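Local coordinates for protein 4-hydroxyphenylpyruvate dioxygenase (Pseudomonas putida, PDB 5HMQ) that converts 3-dehydroshikimate to protocatechuate and water with the help of a divalent metal ion, in the breakdown of quinate and shikimate, at residues M3-S11 with Y234-N244; A24-E35 with L55-P64. All coordinates share one frame; numbering follows the deposited sequence.

Contact 1: residues M3-S11 with Y234-N244; sequences MQRSIATVS and YRGPLSLEIFN. With MG (magnesium ion), chain K.
Ser11 OG accepts the backbone N-H of Ile242 at 2.8 Å in a nearly straight bond (175°), so a serine side chain takes the place of a backbone acceptor just past strand 238-240. Next to it Asn244 N bonds to Val10 O, and CG2 of Val10 meets the edge of the Phe243 ring at CD1. Earlier in the pair, where the chains run in the same direction, the bonds are backbone to backbone: Leu238 N to Gln4 O, Ser6 N to Leu238 O and, straightest, Ala8 N to Leu240 O (2.9 Å, 177°). The bond from Leu240 N to Ser6 O is weak. At the other end selenomethionine Met3 bends at its third torsion (chi3 136°), which brings CE to 3.3 Å from Tyr234 CD2, the two side chains crossing at about a right angle. The Tyr234 ring lies over Gly236 N, and its OH donates to Pro237 O in the carbonyl plane, closing residues 234-237 on themselves. Glu241, its chain extended, points away from residues 3-11; OE1 binds the magnesium ion at 2.1 Å, OE2 accepts from a metal-bound water and from Gln63, and Glu136, Asp167 and Gln193 supply the other protein ligands of this catalytic site. Strand 30-34 flanks residues 6-8 and strand 189-194 flanks 238-240, while helix 252-276 packs on Arg5, Leu238 and Leu240.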
HETATM    1  N   MSE C   3      -7.559  13.002  28.187  1.00 52.18           N
HETATM    2  CA  MSE C   3      -6.786  11.833  28.581  1.00 52.31           C
HETATM    3  C   MSE C   3      -5.452  11.782  27.850  1.00 51.53           C
HETATM    4  O   MSE C   3      -5.286  12.387  26.792  1.00 52.89           O
HETATM    5  CB  MSE C   3      -7.567  10.552  28.311  1.00 51.86           C
HETATM    6  CG  MSE C   3      -8.478  10.128  29.436  1.00 57.38           C
HETATM    7 SE   MSE C   3      -9.726   8.790  28.802  1.00 61.89          SE
HETATM    8  CE  MSE C   3      -9.630   7.555  30.274  1.00 60.76           C
ATOM      9  N   GLN C   4      -4.501  11.057  28.434  1.00 47.15           N
ATOM     10  CA  GLN C   4      -3.208  10.828  27.800  1.00 48.40           C
ATOM     11  C   GLN C   4      -3.396   9.879  26.622  1.00 49.52           C
ATOM     12  O   GLN C   4      -3.651   8.687  26.813  1.00 49.83           O
ATOM     13  CB  GLN C   4      -2.229  10.250  28.817  1.00 46.60           C
ATOM     14  CG  GLN C   4      -0.779  10.589  28.556  1.00 51.03           C
ATOM     15  CD  GLN C   4       0.151   9.958  29.574  1.00 52.16           C
ATOM     16  OE1 GLN C   4      -0.179   8.941  30.187  1.00 52.46           O
ATOM     17  NE2 GLN C   4       1.319  10.563  29.763  1.00 51.32           N
ATOM     18  N   ARG C   5      -3.288  10.402  25.404  1.00 47.39           N
ATOM     19  CA  ARG C   5      -3.500   9.611  24.202  1.00 46.72           C
ATOM     20  C   ARG C   5      -2.182   8.984  23.770  1.00 46.00           C
ATOM     21  O   ARG C   5      -1.199   9.694  23.538  1.00 44.04           O
ATOM     22  CB  ARG C   5      -4.086  10.477  23.086  1.00 45.59           C
ATOM     23  CG  ARG C   5      -5.418  11.101  23.460  1.00 44.02           C
ATOM     24  CD  ARG C   5      -6.003  11.901  22.319  1.00 44.02           C
ATOM     25  NE  ARG C   5      -7.174  12.663  22.743  1.00 47.13           N
ATOM     26  CZ  ARG C   5      -7.201  13.989  22.832  1.00 46.47           C
ATOM     27  NH1 ARG C   5      -6.126  14.696  22.512  1.00 45.21           N
ATOM     28  NH2 ARG C   5      -8.304  14.609  23.227  1.00 45.91           N
ATOM     29  N   SER C   6      -2.160   7.662  23.657  1.00 41.83           N
ATOM     30  CA  SER C   6      -0.950   6.949  23.277  1.00 42.31           C
ATOM     31  C   SER C   6      -1.272   5.983  22.140  1.00 41.51           C
ATOM     32  O   SER C   6      -2.435   5.768  21.778  1.00 42.62           O
ATOM     33  CB  SER C   6      -0.342   6.196  24.479  1.00 45.23           C
ATOM     34  OG  SER C   6      -1.307   5.387  25.122  1.00 53.61           O
ATOM     35  N   ILE C   7      -0.225   5.413  21.557  1.00 40.93           N
ATOM     36  CA  ILE C   7      -0.363   4.399  20.519  1.00 42.26           C
ATOM     37  C   ILE C   7       0.828   3.456  20.612  1.00 41.25           C
ATOM     38  O   ILE C   7       1.961   3.887  20.844  1.00 42.44           O
ATOM     39  CB  ILE C   7      -0.484   5.041  19.118  1.00 42.53           C
ATOM     40  CG1 ILE C   7      -0.543   3.962  18.025  1.00 39.88           C
ATOM     41  CG2 ILE C   7       0.652   6.017  18.868  1.00 41.10           C
ATOM     42  CD1 ILE C   7      -0.838   4.520  16.642  1.00 41.53           C
ATOM     43  N   ALA C   8       0.566   2.159  20.454  1.00 40.96           N
ATOM     44  CA  ALA C   8       1.645   1.177  20.484  1.00 41.21           C
ATOM     45  C   ALA C   8       2.470   1.253  19.203  1.00 42.20           C
ATOM     46  O   ALA C   8       1.934   1.452  18.109  1.00 41.30           O
ATOM     47  CB  ALA C   8       1.087  -0.233  20.670  1.00 38.36           C
ATOM     48  N   THR C   9       3.789   1.101  19.347  1.00 41.91           N
ATOM     49  CA  THR C   9       4.672   1.177  18.185  1.00 42.41           C
ATOM     50  C   THR C   9       4.397   0.061  17.188  1.00 41.47           C
ATOM     51  O   THR C   9       4.688   0.210  15.995  1.00 41.22           O
ATOM     52  CB  THR C   9       6.136   1.142  18.623  1.00 37.88           C
ATOM     53  OG1 THR C   9       6.354   0.013  19.476  1.00 39.58           O
ATOM     54  CG2 THR C   9       6.514   2.415  19.348  1.00 37.37           C
ATOM     55  N   VAL C  10       3.849  -1.065  17.649  1.00 41.66           N
ATOM     56  CA  VAL C  10       3.512  -2.156  16.743  1.00 43.58           C
ATOM     57  C   VAL C  10       2.419  -1.755  15.756  1.00 44.27           C
ATOM     58  O   VAL C  10       2.218  -2.436  14.746  1.00 46.57           O
ATOM     59  CB  VAL C  10       3.112  -3.410  17.553  1.00 44.91           C
ATOM     60  CG1 VAL C  10       1.705  -3.267  18.115  1.00 42.44           C
ATOM     61  CG2 VAL C  10       3.252  -4.672  16.707  1.00 44.36           C
ATOM     62  N   SER C  11       1.713  -0.651  16.017  1.00 45.37           N
ATOM     63  CA  SER C  11       0.673  -0.167  15.116  1.00 43.74           C
ATOM     64  C   SER C  11       1.227   0.528  13.880  1.00 44.64           C
ATOM     65  O   SER C  11       0.455   0.838  12.967  1.00 44.82           O
ATOM     66  CB  SER C  11      -0.267   0.790  15.858  1.00 43.05           C
ATOM     67  OG  SER C  11      -0.780   0.195  17.037  1.00 45.62           O
ATOM     68  N   TYR C 234     -12.183   6.196  35.665  1.00 48.26           N
ATOM     69  CA  TYR C 234     -10.881   6.064  35.019  1.00 45.11           C
ATOM     70  C   TYR C 234     -10.613   7.230  34.078  1.00 45.45           C
ATOM     71  O   TYR C 234     -11.421   7.540  33.199  1.00 46.44           O
ATOM     72  CB  TYR C 234     -10.813   4.733  34.262  1.00 45.34           C
ATOM     73  CG  TYR C 234      -9.547   4.526  33.456  1.00 46.68           C
ATOM     74  CD1 TYR C 234      -8.386   4.053  34.055  1.00 47.31           C
ATOM     75  CD2 TYR C 234      -9.525   4.760  32.088  1.00 46.00           C
ATOM     76  CE1 TYR C 234      -7.229   3.853  33.317  1.00 47.45           C
ATOM     77  CE2 TYR C 234      -8.373   4.563  31.344  1.00 45.84           C
ATOM     78  CZ  TYR C 234      -7.230   4.107  31.964  1.00 45.98           C
ATOM     79  OH  TYR C 234      -6.083   3.906  31.227  1.00 43.60           O
ATOM     80  N   ARG C 235      -9.465   7.882  34.276  1.00 46.90           N
ATOM     81  CA  ARG C 235      -9.013   8.956  33.398  1.00 46.25           C
ATOM     82  C   ARG C 235      -7.577   8.731  32.943  1.00 47.03           C
ATOM     83  O   ARG C 235      -6.892   9.686  32.565  1.00 47.31           O
ATOM     84  CB  ARG C 235      -9.153  10.319  34.081  1.00 45.70           C
ATOM     85  CG  ARG C 235     -10.576  10.653  34.511  1.00 47.25           C
ATOM     86  CD  ARG C 235     -11.487  10.828  33.304  1.00 49.42           C
ATOM     87  NE  ARG C 235     -12.854  11.179  33.681  1.00 48.07           N
ATOM     88  CZ  ARG C 235     -13.822  10.295  33.905  1.00 49.01           C
ATOM     89  NH1 ARG C 235     -13.582   8.997  33.790  1.00 48.49           N
ATOM     90  NH2 ARG C 235     -15.036  10.710  34.242  1.00 49.14           N
ATOM     91  N   GLY C 236      -7.112   7.483  32.964  1.00 47.69           N
ATOM     92  CA  GLY C 236      -5.764   7.155  32.569  1.00 47.22           C
ATOM     93  C   GLY C 236      -5.580   7.167  31.068  1.00 45.51           C
ATOM     94  O   GLY C 236      -6.391   7.722  30.321  1.00 46.99           O
ATOM     95  N   PRO C 237      -4.500   6.549  30.595  1.00 44.66           N
ATOM     96  CA  PRO C 237      -4.184   6.611  29.163  1.00 45.71           C
ATOM     97  C   PRO C 237      -5.244   5.926  28.311  1.00 45.85           C
ATOM     98  O   PRO C 237      -5.823   4.906  28.695  1.00 45.63           O
ATOM     99  CB  PRO C 237      -2.834   5.889  29.065  1.00 45.79           C
ATOM    100  CG  PRO C 237      -2.273   5.924  30.451  1.00 47.60           C
ATOM    101  CD  PRO C 237      -3.461   5.842  31.359  1.00 47.35           C
ATOM    102  N   LEU C 238      -5.495   6.515  27.139  1.00 44.38           N
ATOM    103  CA  LEU C 238      -6.352   5.939  26.103  1.00 44.26           C
ATOM    104  C   LEU C 238      -5.493   5.675  24.874  1.00 43.22           C
ATOM    105  O   LEU C 238      -4.987   6.618  24.260  1.00 42.31           O
ATOM    106  CB  LEU C 238      -7.511   6.871  25.754  1.00 44.88           C
ATOM    107  CG  LEU C 238      -8.449   6.365  24.660  1.00 43.95           C
ATOM    108  CD1 LEU C 238      -9.293   5.193  25.139  1.00 42.83           C
ATOM    109  CD2 LEU C 238      -9.307   7.497  24.121  1.00 45.91           C
ATOM    110  N   SER C 239      -5.347   4.404  24.501  1.00 41.12           N
ATOM    111  CA  SER C 239      -4.314   4.016  23.552  1.00 43.29           C
ATOM    112  C   SER C 239      -4.906   3.225  22.389  1.00 44.33           C
ATOM    113  O   SER C 239      -6.100   2.908  22.349  1.00 43.51           O
ATOM    114  CB  SER C 239      -3.215   3.197  24.234  1.00 41.33           C
ATOM    115  OG  SER C 239      -2.087   3.067  23.385  1.00 43.27           O
ATOM    116  N   LEU C 240      -4.029   2.912  21.436  1.00 40.65           N
ATOM    117  CA  LEU C 240      -4.362   2.197  20.210  1.00 40.49           C
ATOM    118  C   LEU C 240      -3.364   1.065  20.029  1.00 43.95           C
ATOM    119  O   LEU C 240      -2.156   1.279  20.165  1.00 45.78           O
ATOM    120  CB  LEU C 240      -4.314   3.125  18.996  1.00 40.79           C
ATOM    121  CG  LEU C 240      -5.275   4.310  18.990  1.00 40.06           C
ATOM    122  CD1 LEU C 240      -4.844   5.308  17.940  1.00 38.99           C
ATOM    123  CD2 LEU C 240      -6.685   3.838  18.734  1.00 42.85           C
ATOM    124  N   GLU C 241      -3.856  -0.128  19.701  1.00 45.21           N
ATOM    125  CA  GLU C 241      -2.980  -1.275  19.455  1.00 44.62           C
ATOM    126  C   GLU C 241      -3.465  -1.983  18.193  1.00 46.37           C
ATOM    127  O   GLU C 241      -4.465  -2.709  18.222  1.00 41.94           O
ATOM    128  CB  GLU C 241      -2.931  -2.230  20.644  1.00 43.32           C
ATOM    129  CG  GLU C 241      -1.870  -3.316  20.480  1.00 42.62           C
ATOM    130  CD  GLU C 241      -1.974  -4.415  21.515  1.00 45.84           C
ATOM    131  OE1 GLU C 241      -3.105  -4.729  21.944  1.00 44.99           O
ATOM    132  OE2 GLU C 241      -0.922  -4.972  21.896  1.00 46.86           O
ATOM    133  N   ILE C 242      -2.744  -1.768  17.095  1.00 47.23           N
ATOM    134  CA  ILE C 242      -2.937  -2.487  15.844  1.00 46.03           C
ATOM    135  C   ILE C 242      -1.662  -3.266  15.567  1.00 46.06           C
ATOM    136  O   ILE C 242      -0.572  -2.855  15.974  1.00 47.25           O
ATOM    137  CB  ILE C 242      -3.233  -1.497  14.692  1.00 46.56           C
ATOM    138  CG1 ILE C 242      -4.455  -0.649  15.018  1.00 44.07           C
ATOM    139  CG2 ILE C 242      -3.402  -2.215  13.354  1.00 49.00           C
ATOM    140  CD1 ILE C 242      -5.640  -1.443  15.461  1.00 48.14           C
ATOM    141  N   PHE C 243      -1.794  -4.401  14.886  1.00 47.02           N
ATOM    142  CA  PHE C 243      -0.636  -5.231  14.570  1.00 48.63           C
ATOM    143  C   PHE C 243      -0.400  -5.130  13.068  1.00 50.65           C
ATOM    144  O   PHE C 243      -1.032  -5.840  12.281  1.00 51.50           O
ATOM    145  CB  PHE C 243      -0.850  -6.671  15.025  1.00 45.88           C
ATOM    146  CG  PHE C 243      -1.016  -6.814  16.512  1.00 53.16           C
ATOM    147  CD1 PHE C 243       0.067  -6.646  17.363  1.00 53.77           C
ATOM    148  CD2 PHE C 243      -2.252  -7.119  17.060  1.00 54.76           C
ATOM    149  CE1 PHE C 243      -0.081  -6.772  18.734  1.00 51.37           C
ATOM    150  CE2 PHE C 243      -2.408  -7.251  18.431  1.00 54.80           C
ATOM    151  CZ  PHE C 243      -1.320  -7.075  19.270  1.00 52.08           C
ATOM    152  N   ASN C 244       0.503  -4.241  12.676  1.00 56.27           N
ATOM    153  CA  ASN C 244       0.972  -4.143  11.304  1.00 61.29           C
ATOM    154  C   ASN C 244       2.338  -4.814  11.161  1.00 65.24           C
ATOM    155  O   ASN C 244       2.897  -5.362  12.114  1.00 65.13           O
ATOM    156  CB  ASN C 244       0.992  -2.679  10.863  1.00 64.30           C
ATOM    157  CG  ASN C 244      -0.336  -2.241  10.268  1.00 68.88           C
ATOM    158  OD1 ASN C 244      -1.259  -3.047  10.134  1.00 69.61           O
ATOM    159  ND2 ASN C 244      -0.449  -0.961   9.933  1.00 69.59           N
TER
HETATM  160 MG    MG K 701      -3.793  -5.726  23.637  1.00 43.93          MG
HETATM  161  O   HOH W   1      -1.861  -5.859  24.236  1.00 41.67           O
HETATM  162  O   HOH W   2      -3.529  -7.480  22.759  1.00 45.79           O

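Contact 2: residues A24-E35 with L55-P64; sequences AAAGFDGVEIFE and LGIAITLFQP
Gln63 NE2 donates to Glu32 OE1 at 2.9 Å, meeting the oxygen nearly along its C-O bond, with the amide and carboxylate planes 33° apart. Glu32 OE1 also accepts from Gln193 NE2 and its OE2, at an unusually short distance, probably bonds to Ser239 OG, while Gln63 NE2 reaches Glu241 OE2, so the pair forms a second shell behind two metal ligands. Gln63 CG lies between the backbone N and the carbonyl carbon (chi1 64°), and a bend at chi2 swings the amide to Glu32 and to the Phe34 ring edge, with OE1 3.6 Å from Phe34 CD1 and the two planes almost perpendicular. Backbone bonds join the parallel strands, among them Ala58 N to Asp29 O, Ile33 N to Leu61 O and Glu35 N to Gln63 O (2.8 Å); the last ties the first turn of helix 35-40 to strand 58-66. Apolar contacts line the face of Val31 and Ile33: Ile33 CG1 lies 3.7 Å from Ile59 CG2, and Val31 CG1 meets Ile57 CD1. Ala24 CB, on helix 16-25, touches Ile57 CG2 at 3.8 Å. Thr60 CG2 lies 3.7 Å from Gly30 CA. A water donates to both Glu35 OE1 and Pro64 O, and Glu35 OE2 pairs with Lys86. Two parallel neighbouring strands joined through helices 35-40 and 45-55 make a beta-alpha-beta crossover, the repeating step of a TIM barrel.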
ATOM      1  N   ALA C  24       4.789  11.654  17.782  1.00 41.48           N
ATOM      2  CA  ALA C  24       4.788  13.003  18.342  1.00 43.86           C
ATOM      3  C   ALA C  24       4.199  14.011  17.362  1.00 44.73           C
ATOM      4  O   ALA C  24       3.407  14.876  17.757  1.00 46.43           O
ATOM      5  CB  ALA C  24       6.206  13.409  18.744  1.00 44.63           C
ATOM      6  N   ALA C  25       4.583  13.923  16.084  1.00 44.14           N
ATOM      7  CA  ALA C  25       4.088  14.871  15.089  1.00 43.02           C
ATOM      8  C   ALA C  25       2.574  14.792  14.932  1.00 42.61           C
ATOM      9  O   ALA C  25       1.933  15.795  14.601  1.00 44.40           O
ATOM     10  CB  ALA C  25       4.774  14.628  13.746  1.00 40.75           C
ATOM     11  N   ALA C  26       1.987  13.616  15.153  1.00 43.19           N
ATOM     12  CA  ALA C  26       0.545  13.456  15.034  1.00 41.44           C
ATOM     13  C   ALA C  26      -0.218  14.041  16.216  1.00 44.07           C
ATOM     14  O   ALA C  26      -1.445  14.166  16.140  1.00 46.06           O
ATOM     15  CB  ALA C  26       0.193  11.974  14.877  1.00 42.08           C
ATOM     16  N   GLY C  27       0.467  14.399  17.298  1.00 46.23           N
ATOM     17  CA  GLY C  27      -0.176  14.979  18.456  1.00 40.61           C
ATOM     18  C   GLY C  27      -0.463  14.031  19.598  1.00 41.70           C
ATOM     19  O   GLY C  27      -1.234  14.392  20.495  1.00 45.06           O
ATOM     20  N   PHE C  28       0.121  12.835  19.598  1.00 40.54           N
ATOM     21  CA  PHE C  28      -0.047  11.926  20.722  1.00 41.05           C
ATOM     22  C   PHE C  28       0.695  12.442  21.950  1.00 42.67           C
ATOM     23  O   PHE C  28       1.677  13.182  21.849  1.00 42.09           O
ATOM     24  CB  PHE C  28       0.471  10.532  20.374  1.00 41.28           C
ATOM     25  CG  PHE C  28      -0.430   9.753  19.464  1.00 42.43           C
ATOM     26  CD1 PHE C  28      -1.471   8.998  19.978  1.00 41.27           C
ATOM     27  CD2 PHE C  28      -0.225   9.761  18.095  1.00 41.35           C
ATOM     28  CE1 PHE C  28      -2.298   8.273  19.141  1.00 42.87           C
ATOM     29  CE2 PHE C  28      -1.048   9.039  17.254  1.00 42.73           C
ATOM     30  CZ  PHE C  28      -2.086   8.294  17.778  1.00 40.31           C
ATOM     31  N   ASP C  29       0.217  12.030  23.123  1.00 41.36           N
ATOM     32  CA  ASP C  29       0.900  12.337  24.372  1.00 42.73           C
ATOM     33  C   ASP C  29       1.865  11.238  24.789  1.00 44.23           C
ATOM     34  O   ASP C  29       2.887  11.529  25.423  1.00 45.82           O
ATOM     35  CB  ASP C  29      -0.117  12.560  25.497  1.00 43.82           C
ATOM     36  CG  ASP C  29      -1.162  13.599  25.142  1.00 45.85           C
ATOM     37  OD1 ASP C  29      -0.825  14.801  25.108  1.00 46.53           O
ATOM     38  OD2 ASP C  29      -2.325  13.211  24.901  1.00 45.30           O
ATOM     39  N   GLY C  30       1.573   9.984  24.440  1.00 41.97           N
ATOM     40  CA  GLY C  30       2.342   8.857  24.921  1.00 43.06           C
ATOM     41  C   GLY C  30       2.526   7.799  23.851  1.00 43.85           C
ATOM     42  O   GLY C  30       2.005   7.911  22.739  1.00 41.54           O
ATOM     43  N   VAL C  31       3.294   6.772  24.207  1.00 39.58           N
ATOM     44  CA  VAL C  31       3.594   5.673  23.296  1.00 37.18           C
ATOM     45  C   VAL C  31       3.793   4.405  24.113  1.00 40.86           C
ATOM     46  O   VAL C  31       4.417   4.429  25.179  1.00 41.83           O
ATOM     47  CB  VAL C  31       4.832   5.985  22.427  1.00 39.66           C
ATOM     48  CG1 VAL C  31       6.005   6.423  23.294  1.00 41.27           C
ATOM     49  CG2 VAL C  31       5.214   4.781  21.592  1.00 41.19           C
ATOM     50  N   GLU C  32       3.246   3.295  23.618  1.00 41.25           N
ATOM     51  CA  GLU C  32       3.583   1.978  24.138  1.00 37.22           C
ATOM     52  C   GLU C  32       4.791   1.462  23.370  1.00 38.46           C
ATOM     53  O   GLU C  32       4.760   1.381  22.137  1.00 40.65           O
ATOM     54  CB  GLU C  32       2.423   0.990  24.011  1.00 36.25           C
ATOM     55  CG  GLU C  32       1.023   1.572  24.084  1.00 41.28           C
ATOM     56  CD  GLU C  32      -0.049   0.505  23.875  1.00 46.60           C
ATOM     57  OE1 GLU C  32       0.277  -0.699  23.972  1.00 45.72           O
ATOM     58  OE2 GLU C  32      -1.216   0.864  23.610  1.00 44.22           O
ATOM     59  N   ILE C  33       5.862   1.138  24.090  1.00 39.57           N
ATOM     60  CA  ILE C  33       7.057   0.576  23.471  1.00 38.07           C
ATOM     61  C   ILE C  33       6.851  -0.928  23.326  1.00 37.71           C
ATOM     62  O   ILE C  33       6.814  -1.660  24.318  1.00 38.50           O
ATOM     63  CB  ILE C  33       8.320   0.895  24.276  1.00 35.49           C
ATOM     64  CG1 ILE C  33       8.618   2.393  24.218  1.00 37.00           C
ATOM     65  CG2 ILE C  33       9.501   0.106  23.742  1.00 35.36           C
ATOM     66  CD1 ILE C  33       9.076   2.873  22.857  1.00 36.65           C
ATOM     67  N   PHE C  34       6.700  -1.387  22.088  1.00 41.25           N
ATOM     68  CA  PHE C  34       6.643  -2.811  21.795  1.00 37.65           C
ATOM     69  C   PHE C  34       8.058  -3.371  21.856  1.00 36.09           C
ATOM     70  O   PHE C  34       8.970  -2.826  21.229  1.00 38.16           O
ATOM     71  CB  PHE C  34       6.018  -3.031  20.415  1.00 40.48           C
ATOM     72  CG  PHE C  34       5.627  -4.457  20.130  1.00 41.86           C
ATOM     73  CD1 PHE C  34       4.580  -5.055  20.811  1.00 41.11           C
ATOM     74  CD2 PHE C  34       6.286  -5.186  19.151  1.00 41.49           C
ATOM     75  CE1 PHE C  34       4.211  -6.362  20.539  1.00 42.37           C
ATOM     76  CE2 PHE C  34       5.922  -6.493  18.871  1.00 41.12           C
ATOM     77  CZ  PHE C  34       4.882  -7.081  19.567  1.00 41.09           C
ATOM     78  N   GLU C  35       8.248  -4.437  22.639  1.00 39.95           N
ATOM     79  CA  GLU C  35       9.602  -4.900  22.937  1.00 38.60           C
ATOM     80  C   GLU C  35      10.366  -5.272  21.672  1.00 41.45           C
ATOM     81  O   GLU C  35      11.575  -5.027  21.576  1.00 41.69           O
ATOM     82  CB  GLU C  35       9.565  -6.096  23.889  1.00 38.48           C
ATOM     83  CG  GLU C  35      10.958  -6.576  24.271  1.00 38.99           C
ATOM     84  CD  GLU C  35      10.949  -7.647  25.337  1.00 40.81           C
ATOM     85  OE1 GLU C  35       9.936  -8.367  25.450  1.00 43.34           O
ATOM     86  OE2 GLU C  35      11.963  -7.770  26.058  1.00 43.67           O
ATOM     87  N   LEU C  55      11.114  14.679  22.111  1.00 44.58           N
ATOM     88  CA  LEU C  55       9.928  14.859  21.285  1.00 43.55           C
ATOM     89  C   LEU C  55       8.703  15.272  22.087  1.00 46.35           C
ATOM     90  O   LEU C  55       7.684  15.633  21.488  1.00 47.70           O
ATOM     91  CB  LEU C  55       9.622  13.580  20.505  1.00 44.89           C
ATOM     92  CG  LEU C  55      10.664  13.179  19.460  1.00 47.00           C
ATOM     93  CD1 LEU C  55      10.470  11.733  19.028  1.00 45.97           C
ATOM     94  CD2 LEU C  55      10.602  14.116  18.265  1.00 43.30           C
ATOM     95  N   GLY C  56       8.778  15.243  23.416  1.00 43.60           N
ATOM     96  CA  GLY C  56       7.659  15.642  24.243  1.00 42.18           C
ATOM     97  C   GLY C  56       6.573  14.608  24.415  1.00 44.76           C
ATOM     98  O   GLY C  56       5.428  14.971  24.697  1.00 46.28           O
ATOM     99  N   ILE C  57       6.891  13.326  24.252  1.00 43.44           N
ATOM    100  CA  ILE C  57       5.931  12.255  24.472  1.00 43.98           C
ATOM    101  C   ILE C  57       6.453  11.360  25.586  1.00 42.96           C
ATOM    102  O   ILE C  57       7.663  11.167  25.742  1.00 44.26           O
ATOM    103  CB  ILE C  57       5.653  11.435  23.191  1.00 44.72           C
ATOM    104  CG1 ILE C  57       6.942  10.801  22.662  1.00 45.64           C
ATOM    105  CG2 ILE C  57       4.995  12.305  22.130  1.00 44.38           C
ATOM    106  CD1 ILE C  57       6.729   9.877  21.480  1.00 45.77           C
ATOM    107  N   ALA C  58       5.526  10.822  26.370  1.00 42.13           N
ATOM    108  CA  ALA C  58       5.861   9.920  27.460  1.00 41.60           C
ATOM    109  C   ALA C  58       5.785   8.471  26.995  1.00 42.31           C
ATOM    110  O   ALA C  58       5.074   8.140  26.045  1.00 42.39           O
ATOM    111  CB  ALA C  58       4.923  10.135  28.649  1.00 39.76           C
ATOM    112  N   ILE C  59       6.553   7.610  27.656  1.00 38.71           N
ATOM    113  CA  ILE C  59       6.452   6.169  27.449  1.00 40.06           C
ATOM    114  C   ILE C  59       5.457   5.653  28.483  1.00 41.20           C
ATOM    115  O   ILE C  59       5.788   5.497  29.659  1.00 41.66           O
ATOM    116  CB  ILE C  59       7.809   5.476  27.557  1.00 39.92           C
ATOM    117  CG1 ILE C  59       8.758   6.011  26.483  1.00 37.54           C
ATOM    118  CG2 ILE C  59       7.649   3.969  27.416  1.00 39.03           C
ATOM    119  CD1 ILE C  59      10.136   5.378  26.514  1.00 40.34           C
ATOM    120  N   THR C  60       4.228   5.396  28.042  1.00 38.09           N
ATOM    121  CA  THR C  60       3.135   5.072  28.948  1.00 37.57           C
ATOM    122  C   THR C  60       3.013   3.583  29.253  1.00 40.71           C
ATOM    123  O   THR C  60       2.275   3.220  30.177  1.00 41.20           O
ATOM    124  CB  THR C  60       1.807   5.574  28.369  1.00 39.18           C
ATOM    125  OG1 THR C  60       1.548   4.912  27.125  1.00 42.56           O
ATOM    126  CG2 THR C  60       1.861   7.074  28.128  1.00 37.90           C
ATOM    127  N   LEU C  61       3.713   2.721  28.517  1.00 38.81           N
ATOM    128  CA  LEU C  61       3.593   1.284  28.725  1.00 36.14           C
ATOM    129  C   LEU C  61       4.723   0.562  28.008  1.00 37.11           C
ATOM    130  O   LEU C  61       5.131   0.968  26.917  1.00 37.90           O
ATOM    131  CB  LEU C  61       2.236   0.762  28.225  1.00 40.16           C
ATOM    132  CG  LEU C  61       2.026  -0.751  28.236  1.00 40.12           C
ATOM    133  CD1 LEU C  61       1.951  -1.289  29.653  1.00 40.08           C
ATOM    134  CD2 LEU C  61       0.782  -1.128  27.448  1.00 40.41           C
ATOM    135  N   PHE C  62       5.214  -0.507  28.627  1.00 37.87           N
ATOM    136  CA  PHE C  62       6.127  -1.448  27.997  1.00 36.88           C
ATOM    137  C   PHE C  62       5.407  -2.782  27.858  1.00 39.95           C
ATOM    138  O   PHE C  62       4.762  -3.243  28.804  1.00 38.16           O
ATOM    139  CB  PHE C  62       7.409  -1.613  28.818  1.00 37.53           C
ATOM    140  CG  PHE C  62       8.335  -2.674  28.290  1.00 38.11           C
ATOM    141  CD1 PHE C  62       9.140  -2.423  27.192  1.00 39.08           C
ATOM    142  CD2 PHE C  62       8.391  -3.924  28.884  1.00 40.14           C
ATOM    143  CE1 PHE C  62       9.992  -3.394  26.701  1.00 38.79           C
ATOM    144  CE2 PHE C  62       9.238  -4.902  28.397  1.00 39.48           C
ATOM    145  CZ  PHE C  62      10.040  -4.635  27.303  1.00 40.23           C
ATOM    146  N   GLN C  63       5.511  -3.395  26.682  1.00 39.47           N
ATOM    147  CA  GLN C  63       4.755  -4.613  26.393  1.00 38.02           C
ATOM    148  C   GLN C  63       5.383  -5.394  25.239  1.00 39.10           C
ATOM    149  O   GLN C  63       6.095  -4.818  24.415  1.00 42.36           O
ATOM    150  CB  GLN C  63       3.295  -4.262  26.073  1.00 36.43           C
ATOM    151  CG  GLN C  63       3.107  -3.422  24.817  1.00 38.19           C
ATOM    152  CD  GLN C  63       2.198  -4.081  23.797  1.00 40.27           C
ATOM    153  OE1 GLN C  63       2.258  -5.292  23.587  1.00 44.63           O
ATOM    154  NE2 GLN C  63       1.344  -3.286  23.162  1.00 40.96           N
ATOM    155  N   PRO C  64       5.131  -6.714  25.177  1.00 41.03           N
ATOM    156  CA  PRO C  64       4.353  -7.505  26.133  1.00 39.16           C
ATOM    157  C   PRO C  64       5.205  -8.419  27.010  1.00 42.14           C
ATOM    158  O   PRO C  64       6.389  -8.617  26.737  1.00 42.94           O
ATOM    159  CB  PRO C  64       3.456  -8.330  25.219  1.00 39.72           C
ATOM    160  CG  PRO C  64       4.352  -8.625  24.036  1.00 42.43           C
ATOM    161  CD  PRO C  64       5.345  -7.467  23.926  1.00 43.74           C
TER
HETATM  162  O   HOH W   3       8.937  -9.267  27.889  1.00 44.20           O

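Both contacts belong to one eight-stranded parallel barrel and meet at its first two strands: residues 6-8 lie between 238-240 on one side and 30-34 on the other. Contact 1 joins the first strand to the last and so closes the barrel, across more than two hundred residues; contact 2 joins strands two and three, close in sequence and nested inside that loop. Contact 1 is mostly buried and supplies a metal ligand itself. Contact 2 is only partly buried, and contributes second-shell groups that hydrogen-bond to metal ligands, besides water and a lysine salt bridge at the C-terminal end of its strands. The backbones also join them: Asp29 N is probably hydrogen-bonded to Arg5 O.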